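Local atomic coordinates of sensor protein kinase WalK (Staphylococcus aureus, PDB entry 4YWZ), a protein that probably senses an extracellular signal through this receptor domain and relays it as the essential histidine kinase of the WalKR two-component system. Residues Q100-I106 with V117-P123; N18-Y22 with Y53-I59. The protein carries 1 engineered substitution. Residues are numbered along the deposited sequence.

Overall arrangement
Both contacts lie within one alpha/beta receptor domain of the Cache clan, with centres about 13 Å apart, and they differ in chemistry as in place. Contact 1 is a hairpin at one side of the antiparallel sheet, pairing outermost strand 102-109 with strand 114-126; it is partly buried, and eight hydrogen bonds cross it, six of them backbone to backbone. Contact 2 is buried, lacks any hydrogen bond between its segments, and packs long helix 7-37 against the turn between helix 46-54 and strand 59-66. Helix 7-37 ties the two together: Trp118 CZ3 lies 3.8 Å from Ile19 CG2, and Tyr120 CE1 lies 3.8 Å from Thr20 CG2.

Contact 1: Q100-I106 with V117-P123; sequences QSNDHLI and VWVYNIP
Six backbone hydrogen bonds cross: Asn102 N to Asn121 O and Asn121 N to Asn102 O, each 3.0 Å; His104 N to Val119 O, 2.9 Å, and Val119 N to His104 O, 2.8 Å; Ile106 N to Val117 O and Val117 N to Ile106 O, each 2.9 Å. Two side-chain bonds reinforce them: Trp118 NE1 to OD2 of Asp103 (chi1 p), 2.9 Å, and Asn121 ND2 to Asn102 OD1, 3.0 Å; Asn121 OD1 turns to Asn133. Asp103-Tyr120 and Leu105-Trp118 are the non-hydrogen-bonded pairs, CA atoms 4.5 and 4.6 Å apart. This is a beta hairpin, its segment axes 4.7 Å apart at 157°, forming one side of the Cache-type sheet. Trp118 and Tyr120, both with chi1 t, point with Asp103 and Leu105 to the face packed by helix 7-37. Leu105 CD2 touches indole-edge Trp118 CD1, 4.0 Å. On the other face, near helix 90-98, Val119 CB sits over the His104 ring (CH-pi, 4.1 Å to its centroid), and Ile106 CD1 meets Val119 CG2 at 3.8 Å.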
loop_
_atom_site.group_PDB
_atom_site.type_symbol
_atom_site.label_atom_id
_atom_site.label_comp_id
_atom_site.label_asym_id
_atom_site.label_seq_id
_atom_site.Cartn_x
_atom_site.Cartn_y
_atom_site.Cartn_z
ATOM N N GLN A 100 -12.634 22.273 -0.015
ATOM C CA GLN A 100 -12.517 21.137 -0.840
ATOM C C GLN A 100 -11.092 20.565 -0.710
ATOM O O GLN A 100 -10.142 21.340 -0.613
ATOM C CB GLN A 100 -12.770 21.480 -2.295
ATOM C CG GLN A 100 -14.221 21.971 -2.582
ATOM C CD GLN A 100 -14.391 22.513 -4.006
ATOM O OE1 GLN A 100 -13.436 22.619 -4.820
ATOM N NE2 GLN A 100 -15.632 22.858 -4.320
ATOM N N SER A 101 -11.001 19.244 -0.852
ATOM C CA SER A 101 -9.658 18.623 -0.889
ATOM C C SER A 101 -8.973 19.020 -2.167
ATOM O O SER A 101 -9.552 19.372 -3.241
ATOM C CB SER A 101 -9.829 17.123 -0.920
ATOM O OG SER A 101 -10.383 16.746 0.313
ATOM N N ASN A 102 -7.620 18.870 -2.166
ATOM C CA ASN A 102 -6.803 19.071 -3.318
ATOM C C ASN A 102 -5.522 18.272 -3.238
ATOM O O ASN A 102 -5.257 17.734 -2.184
ATOM C CB ASN A 102 -6.524 20.551 -3.663
ATOM C CG ASN A 102 -5.694 21.260 -2.635
ATOM O OD1 ASN A 102 -4.548 20.851 -2.310
ATOM N ND2 ASN A 102 -6.233 22.336 -2.105
ATOM N N ASP A 103 -4.839 18.150 -4.365
ATOM C CA ASP A 103 -3.553 17.344 -4.381
ATOM C C ASP A 103 -2.614 17.788 -5.448
ATOM O O ASP A 103 -3.043 18.311 -6.502
ATOM C CB ASP A 103 -3.793 15.818 -4.545
ATOM C CG ASP A 103 -4.237 15.431 -5.922
ATOM O OD1 ASP A 103 -5.468 15.575 -6.206
ATOM O OD2 ASP A 103 -3.435 15.046 -6.777
ATOM N N HIS A 104 -1.327 17.587 -5.219
ATOM C CA HIS A 104 -0.324 17.791 -6.281
ATOM C C HIS A 104 0.949 17.039 -5.953
ATOM O O HIS A 104 1.150 16.632 -4.809
ATOM C CB HIS A 104 -0.027 19.296 -6.433
ATOM C CG HIS A 104 0.590 19.965 -5.259
ATOM N ND1 HIS A 104 -0.135 20.366 -4.154
ATOM C CD2 HIS A 104 1.855 20.364 -5.034
ATOM C CE1 HIS A 104 0.682 20.919 -3.263
ATOM N NE2 HIS A 104 1.896 20.924 -3.774
ATOM N N LEU A 105 1.803 16.896 -6.971
ATOM C CA LEU A 105 3.086 16.227 -6.785
ATOM C C LEU A 105 4.181 17.235 -6.544
ATOM O O LEU A 105 4.138 18.423 -7.075
ATOM C CB LEU A 105 3.414 15.437 -8.030
ATOM C CG LEU A 105 2.796 14.143 -8.378
ATOM C CD1 LEU A 105 3.322 13.706 -9.777
ATOM C CD2 LEU A 105 3.226 13.068 -7.337
ATOM N N ILE A 106 5.155 16.912 -5.697
ATOM C CA ILE A 106 6.294 17.789 -5.401
ATOM C C ILE A 106 7.560 16.879 -5.552
ATOM O O ILE A 106 7.418 15.672 -5.649
ATOM C CB ILE A 106 6.340 18.494 -4.065
ATOM C CG1 ILE A 106 6.418 17.574 -2.839
ATOM C CG2 ILE A 106 5.093 19.419 -3.904
ATOM C CD1 ILE A 106 6.495 18.155 -1.486
ATOM N N VAL A 117 6.901 13.200 -4.210
ATOM C CA VAL A 117 6.054 13.113 -3.030
ATOM C C VAL A 117 4.664 13.615 -3.386
ATOM O O VAL A 117 4.528 14.541 -4.128
ATOM C CB VAL A 117 6.617 13.983 -1.897
ATOM C CG1 VAL A 117 5.620 14.096 -0.747
ATOM C CG2 VAL A 117 7.919 13.334 -1.376
ATOM N N TRP A 118 3.639 12.962 -2.933
ATOM C CA TRP A 118 2.305 13.337 -3.262
ATOM C C TRP A 118 1.775 14.082 -2.059
ATOM O O TRP A 118 1.694 13.565 -0.927
ATOM C CB TRP A 118 1.407 12.129 -3.579
ATOM C CG TRP A 118 0.071 12.461 -4.112
ATOM C CD1 TRP A 118 -0.187 13.208 -5.195
ATOM C CD2 TRP A 118 -1.224 12.063 -3.587
ATOM N NE1 TRP A 118 -1.579 13.315 -5.411
ATOM C CE2 TRP A 118 -2.222 12.640 -4.429
ATOM C CE3 TRP A 118 -1.630 11.341 -2.477
ATOM C CZ2 TRP A 118 -3.588 12.436 -4.216
ATOM C CZ3 TRP A 118 -2.993 11.192 -2.233
ATOM C CH2 TRP A 118 -3.939 11.753 -3.098
ATOM N N VAL A 119 1.282 15.310 -2.296
ATOM C CA VAL A 119 0.771 16.172 -1.243
ATOM C C VAL A 119 -0.757 16.210 -1.412
ATOM O O VAL A 119 -1.304 16.413 -2.515
ATOM C CB VAL A 119 1.243 17.645 -1.372
ATOM C CG1 VAL A 119 0.455 18.618 -0.460
ATOM C CG2 VAL A 119 2.758 17.708 -1.191
ATOM N N TYR A 120 -1.442 15.845 -0.318
ATOM C CA TYR A 120 -2.941 15.820 -0.239
ATOM C C TYR A 120 -3.321 16.707 0.918
ATOM O O TYR A 120 -2.880 16.586 2.060
ATOM C CB TYR A 120 -3.403 14.397 -0.048
ATOM C CG TYR A 120 -4.907 14.257 0.061
ATOM C CD1 TYR A 120 -5.643 14.390 -1.068
ATOM C CD2 TYR A 120 -5.509 13.991 1.255
ATOM C CE1 TYR A 120 -7.047 14.274 -1.035
ATOM C CE2 TYR A 120 -6.882 13.858 1.346
ATOM C CZ TYR A 120 -7.612 14.051 0.210
ATOM O OH TYR A 120 -9.039 13.913 0.237
ATOM N N ASN A 121 -4.281 17.598 0.653
ATOM C CA ASN A 121 -4.903 18.394 1.632
ATOM C C ASN A 121 -6.436 18.068 1.711
ATOM O O ASN A 121 -7.116 17.968 0.686
ATOM C CB ASN A 121 -4.840 19.861 1.218
ATOM C CG ASN A 121 -3.465 20.439 1.318
ATOM O OD1 ASN A 121 -2.902 20.441 2.394
ATOM N ND2 ASN A 121 -2.948 20.899 0.243
ATOM N N ILE A 122 -6.871 17.879 2.950
ATOM C CA ILE A 122 -8.319 17.739 3.244
ATOM C C ILE A 122 -8.704 18.691 4.346
ATOM O O ILE A 122 -8.168 18.703 5.438
ATOM C CB ILE A 122 -8.756 16.282 3.539
ATOM C CG1 ILE A 122 -10.285 16.269 3.802
ATOM C CG2 ILE A 122 -7.961 15.639 4.630
ATOM C CD1 ILE A 122 -10.884 14.884 3.905
ATOM N N PRO A 123 -9.643 19.600 4.016
ATOM C CA PRO A 123 -10.079 20.505 5.061
ATOM C C PRO A 123 -10.939 19.781 6.101
ATOM O O PRO A 123 -11.682 18.884 5.729
ATOM C CB PRO A 123 -10.967 21.542 4.290
ATOM C CG PRO A 123 -11.356 20.953 3.016
ATOM C CD PRO A 123 -10.265 19.895 2.722
#

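Contact 2: N18-Y22 with Y53-I59; sequences NITQY and YANMQEI. Engineered in segment 53-59: Met56 (natural residue Arg).
Residues 18-22 form a single helical turn, closed by Tyr22 N to Asn18 O at 3.1 Å, within a longer helix. Segment 53-59 opens in helix 46-54; Met56 N bonds to Tyr53 O (3.3 Å), and the chain then runs through a type I beta turn from Met56 to Ile59, with Ile59 N to Met56 O at 3.3 Å. The nearest CA pairs are Tyr22-Tyr53 at 7.7 Å and Ile19-Glu58 at 7.9 Å. Side chains do most of the bridging, without hydrogen bonds.

Selenomethionine Met56, an engineered replacement for arginine, extends from the turn in an all-t conformation. Its SE lies over one face of the Tyr22 ring, 3.8 Å from the centroid and 27° off the normal, a Met-aromatic contact; the closest ring atom, Tyr22 CD2, is 3.4 Å from SE. Beyond the selenium, Met56 CE reaches Asn18 ND2 at 3.3 Å and Ile19 CD1 at 3.7 Å. Ile19, in mm, brings that same CD1 to 3.9 Å from Ile59 CG1 and 4.1 Å from Glu58 CB. Tyr53 CE1 lies 4.2 Å from Tyr22 CD1, at that ring's edge, and 3.3 Å from Tyr22 O.

Around this apolar cluster, Asn18 OD1 bonds to Asn14 of the second subunit, whose Leu11 packs on Tyr22; this is helix-to-loop packing in the Cache-type domain, on a side of helix 7-37 that also meets that subunit. Tyr53 also reaches Leu26 and Ile62, while Ile19 rests against Trp118, so helix 7-37 touches both the turn that leads into strand 59-66 and strand 114-126 of the same sheet.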
loop_
_atom_site.group_PDB
_atom_site.type_symbol
_atom_site.label_atom_id
_atom_site.label_comp_id
_atom_site.label_asym_id
_atom_site.label_seq_id
_atom_site.Cartn_x
_atom_site.Cartn_y
_atom_site.Cartn_z
ATOM N N ASN A 18 -6.123 4.914 -1.377
ATOM C CA ASN A 18 -5.781 4.528 -0.067
ATOM C C ASN A 18 -5.474 5.655 0.989
ATOM O O ASN A 18 -6.002 5.697 2.126
ATOM C CB ASN A 18 -4.649 3.580 -0.233
ATOM C CG ASN A 18 -4.509 2.619 0.902
ATOM O OD1 ASN A 18 -5.424 1.777 1.183
ATOM N ND2 ASN A 18 -3.419 2.757 1.616
ATOM N N ILE A 19 -4.602 6.573 0.612
ATOM C CA ILE A 19 -4.276 7.744 1.404
ATOM C C ILE A 19 -5.608 8.523 1.646
ATOM O O ILE A 19 -5.822 8.990 2.753
ATOM C CB ILE A 19 -3.271 8.634 0.710
ATOM C CG1 ILE A 19 -1.861 7.991 0.575
ATOM C CG2 ILE A 19 -3.143 9.970 1.411
ATOM C CD1 ILE A 19 -1.285 7.452 1.828
ATOM N N THR A 20 -6.349 8.775 0.591
ATOM C CA THR A 20 -7.575 9.593 0.735
ATOM C C THR A 20 -8.627 8.972 1.679
ATOM O O THR A 20 -9.294 9.686 2.444
ATOM C CB THR A 20 -8.250 9.938 -0.584
ATOM O OG1 THR A 20 -8.753 8.778 -1.204
ATOM C CG2 THR A 20 -7.296 10.534 -1.570
ATOM N N GLN A 21 -8.786 7.637 1.627
ATOM C CA GLN A 21 -9.750 6.976 2.513
ATOM C C GLN A 21 -9.219 7.069 3.963
ATOM O O GLN A 21 -9.998 7.292 4.898
ATOM C CB GLN A 21 -9.987 5.550 2.027
ATOM C CG GLN A 21 -10.750 5.469 0.756
ATOM C CD GLN A 21 -10.867 4.056 0.202
ATOM O OE1 GLN A 21 -9.969 3.293 0.374
ATOM N NE2 GLN A 21 -11.956 3.747 -0.484
ATOM N N TYR A 22 -7.891 6.863 4.224
ATOM C CA TYR A 22 -7.363 7.073 5.562
ATOM C C TYR A 22 -7.577 8.524 6.040
ATOM O O TYR A 22 -7.942 8.800 7.228
ATOM C CB TYR A 22 -5.884 6.746 5.662
ATOM C CG TYR A 22 -5.600 5.318 6.015
ATOM C CD1 TYR A 22 -5.769 4.846 7.310
ATOM C CD2 TYR A 22 -5.041 4.435 5.058
ATOM C CE1 TYR A 22 -5.560 3.458 7.626
ATOM C CE2 TYR A 22 -4.768 3.101 5.374
ATOM C CZ TYR A 22 -5.019 2.609 6.666
ATOM O OH TYR A 22 -4.742 1.234 6.959
ATOM N N TYR A 53 -2.262 8.005 12.714
ATOM C CA TYR A 53 -2.370 7.901 11.313
ATOM C C TYR A 53 -1.023 7.877 10.528
ATOM O O TYR A 53 -0.945 7.188 9.445
ATOM C CB TYR A 53 -3.375 8.975 10.756
ATOM C CG TYR A 53 -4.825 8.589 10.985
ATOM C CD1 TYR A 53 -5.591 8.132 9.958
ATOM C CD2 TYR A 53 -5.406 8.709 12.203
ATOM C CE1 TYR A 53 -6.916 7.719 10.147
ATOM C CE2 TYR A 53 -6.709 8.290 12.400
ATOM C CZ TYR A 53 -7.444 7.865 11.357
ATOM O OH TYR A 53 -8.759 7.508 11.566
ATOM N N ALA A 54 -0.073 8.645 11.030
ATOM C CA ALA A 54 1.189 8.823 10.324
ATOM C C ALA A 54 2.054 7.586 10.499
ATOM O O ALA A 54 3.053 7.448 9.796
ATOM C CB ALA A 54 1.947 10.060 10.778
ATOM N N ASN A 55 1.635 6.697 11.367
ATOM C CA ASN A 55 2.371 5.409 11.495
ATOM C C ASN A 55 2.296 4.580 10.254
ATOM O O ASN A 55 3.094 3.652 10.078
ATOM C CB ASN A 55 1.744 4.590 12.621
ATOM C CG ASN A 55 2.673 3.545 13.132
ATOM O OD1 ASN A 55 2.412 2.340 13.000
ATOM N ND2 ASN A 55 3.802 4.000 13.706
HETATM N N MSE A 56 1.304 4.818 9.389
HETATM C CA MSE A 56 1.181 4.052 8.192
HETATM C C MSE A 56 2.490 4.228 7.409
HETATM O O MSE A 56 3.090 5.328 7.390
HETATM C CB MSE A 56 -0.058 4.534 7.465
HETATM C CG MSE A 56 -0.125 4.239 6.018
HETATM SE SE MSE A 56 -1.786 5.203 5.596
HETATM C CE MSE A 56 -1.686 4.363 3.907
ATOM N N GLN A 57 2.947 3.137 6.777
ATOM C CA GLN A 57 4.235 3.201 6.033
ATOM C C GLN A 57 4.229 4.253 4.889
ATOM O O GLN A 57 5.247 4.834 4.605
ATOM C CB GLN A 57 4.681 1.841 5.457
ATOM C CG GLN A 57 4.192 0.595 6.223
ATOM C CD GLN A 57 4.299 -0.729 5.371
ATOM O OE1 GLN A 57 3.323 -1.467 5.220
ATOM N NE2 GLN A 57 5.485 -0.991 4.801
ATOM N N GLU A 58 3.125 4.390 4.228
ATOM C CA GLU A 58 3.030 5.268 3.058
ATOM C C GLU A 58 2.973 6.773 3.412
ATOM O O GLU A 58 3.023 7.581 2.493
ATOM C CB GLU A 58 1.834 4.883 2.214
ATOM C CG GLU A 58 1.848 3.424 1.664
ATOM C CD GLU A 58 1.121 2.361 2.518
ATOM O OE1 GLU A 58 1.125 2.439 3.800
ATOM O OE2 GLU A 58 0.556 1.408 1.873
ATOM N N ILE A 59 2.755 7.136 4.701
ATOM C CA ILE A 59 2.684 8.565 5.068
ATOM C C ILE A 59 4.017 9.036 5.615
ATOM O O ILE A 59 4.613 8.425 6.565
ATOM C CB ILE A 59 1.544 8.777 6.044
ATOM C CG1 ILE A 59 0.238 8.636 5.242
ATOM C CG2 ILE A 59 1.667 10.204 6.668
ATOM C CD1 ILE A 59 -1.017 8.922 5.974
#